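Local coordinates for L-asparaginase I (PDB 2OCD), which probably hydrolyses L-asparagine to L-aspartate and ammonium, as expected of a homotetrameric type I asparaginase, at residues A36-P39 / E40-R43. Numbering follows the deposited sequence. Where two conformers were deposited one is given.
Sequences ASMP and EFHR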
loop_
_atom_site.group_PDB
_atom_site.type_symbol
_atom_site.label_atom_id
_atom_site.label_comp_id
_atom_site.label_asym_id
_atom_site.label_seq_id
_atom_site.Cartn_x
_atom_site.Cartn_y
_atom_site.Cartn_z
ATOM N N ALA B 36 0.907 -0.647 -35.378
ATOM C CA ALA B 36 2.224 -1.187 -35.047
ATOM C C ALA B 36 3.435 -0.760 -35.981
ATOM O O ALA B 36 4.514 -1.306 -35.851
ATOM C CB ALA B 36 2.165 -2.730 -34.687
ATOM N N SER B 37 3.201 0.231 -36.875
ATOM C CA SER B 37 4.240 1.141 -37.491
ATOM C C SER B 37 4.747 2.298 -36.574
ATOM O O SER B 37 5.105 3.394 -37.037
ATOM C CB SER B 37 3.641 1.827 -38.680
ATOM O OG SER B 37 2.894 2.943 -38.222
HETATM N N MSE B 38 4.749 2.064 -35.273
HETATM C CA MSE B 38 5.244 3.021 -34.306
HETATM C C MSE B 38 6.681 2.591 -34.051
HETATM O O MSE B 38 6.927 1.440 -33.736
HETATM C CB MSE B 38 4.427 2.906 -33.021
HETATM C CG MSE B 38 2.993 3.279 -33.220
HETATM SE SE MSE B 38 1.697 2.435 -32.015
HETATM C CE MSE B 38 2.282 3.064 -30.222
ATOM N N PRO B 39 7.634 3.504 -34.199
ATOM C CA PRO B 39 9.058 3.142 -34.151
ATOM C C PRO B 39 9.558 2.419 -32.864
ATOM O O PRO B 39 10.504 1.600 -32.920
ATOM C CB PRO B 39 9.744 4.501 -34.310
ATOM C CG PRO B 39 8.713 5.376 -34.927
ATOM C CD PRO B 39 7.435 4.947 -34.407
ATOM N N GLU B 40 8.903 2.709 -31.731
ATOM C CA GLU B 40 9.186 2.013 -30.442
ATOM C C GLU B 40 9.211 0.486 -30.590
ATOM O O GLU B 40 9.949 -0.214 -29.871
ATOM C CB GLU B 40 8.133 2.332 -29.360
ATOM C CG GLU B 40 7.631 3.762 -29.307
ATOM C CD GLU B 40 6.319 3.977 -30.077
ATOM O OE1 GLU B 40 5.293 3.384 -29.671
ATOM O OE2 GLU B 40 6.321 4.755 -31.067
ATOM N N PHE B 41 8.357 -0.037 -31.472
ATOM C CA PHE B 41 8.242 -1.491 -31.653
ATOM C C PHE B 41 9.269 -2.062 -32.655
ATOM O O PHE B 41 9.308 -3.264 -32.903
ATOM C CB PHE B 41 6.805 -1.846 -32.084
ATOM C CG PHE B 41 5.792 -1.707 -30.983
ATOM C CD1 PHE B 41 5.519 -2.760 -30.132
ATOM C CD2 PHE B 41 5.130 -0.497 -30.767
ATOM C CE1 PHE B 41 4.605 -2.604 -29.111
ATOM C CE2 PHE B 41 4.200 -0.357 -29.733
ATOM C CZ PHE B 41 3.944 -1.385 -28.922
ATOM N N HIS B 42 10.089 -1.199 -33.238
ATOM C CA HIS B 42 10.970 -1.584 -34.325
ATOM C C HIS B 42 12.351 -1.026 -34.012
ATOM O O HIS B 42 12.774 0.065 -34.491
ATOM C CB HIS B 42 10.469 -1.029 -35.658
ATOM C CG HIS B 42 9.138 -1.552 -36.083
ATOM N ND1 HIS B 42 8.929 -2.875 -36.400
ATOM C CD2 HIS B 42 7.958 -0.925 -36.279
ATOM C CE1 HIS B 42 7.668 -3.044 -36.754
ATOM N NE2 HIS B 42 7.062 -1.872 -36.701
ATOM N N ARG B 43 13.043 -1.752 -33.156
ATOM C CA ARG B 43 14.350 -1.340 -32.715
ATOM C C ARG B 43 15.073 -2.601 -32.324
ATOM O O ARG B 43 14.442 -3.575 -31.903
ATOM C CB ARG B 43 14.258 -0.343 -31.532
ATOM C CG ARG B 43 13.481 -0.869 -30.349
ATOM C CD ARG B 43 13.275 0.188 -29.309
ATOM N NE ARG B 43 14.552 0.494 -28.688
ATOM C CZ ARG B 43 14.879 1.655 -28.123
ATOM N NH1 ARG B 43 14.018 2.664 -28.039
ATOM N NH2 ARG B 43 16.089 1.800 -27.645
#
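H42 reaches back across the turn to A36, its ring nitrogen NE2 donating a hydrogen bond of 2.7 Å to the carbonyl O of A36. The nitrogen lies in the carbonyl plane, but the oxygen sits 29° out of the imidazole plane. The bond is bent, with an N-H...O angle of 133°. CG of H42 stands beside its own backbone N (chi1 -63°), which turns the ring back toward A36, with A36 O and CA of S37 near its edge. Two straighter backbone bonds close the turn itself: F41 N to M38 O at 3.1 Å and H42 N to P39 O at 2.8 Å. These successive i to i+3 bonds define a short 3-10 turn, entered through P39, in the connection between helix 31-35 and strand 48-58 of the N-terminal domain. M38, a selenomethionine, lies alongside F41 and points the same way; its CE meets the ring edge at CE2, 4.0 Å off, while SE makes an oblique Met-aromatic contact 5.5 Å from the ring centroid. The E40 chain, bent at chi2, swings its carboxylate against M38, OE2 lying 3.3 Å from CB of M38; OE2 also approaches CD of P39. Further out, F41 packs on L132 and L136 of helix 127-141 and on F49 of strand 48-58, and F49 also meets the H42 ring with the two planes at a shallow angle. R43 forms a salt bridge with E45 and donates from NH2 to the carbonyl O of A122 of a second subunit, where P39 and E40 pack against their own counterparts.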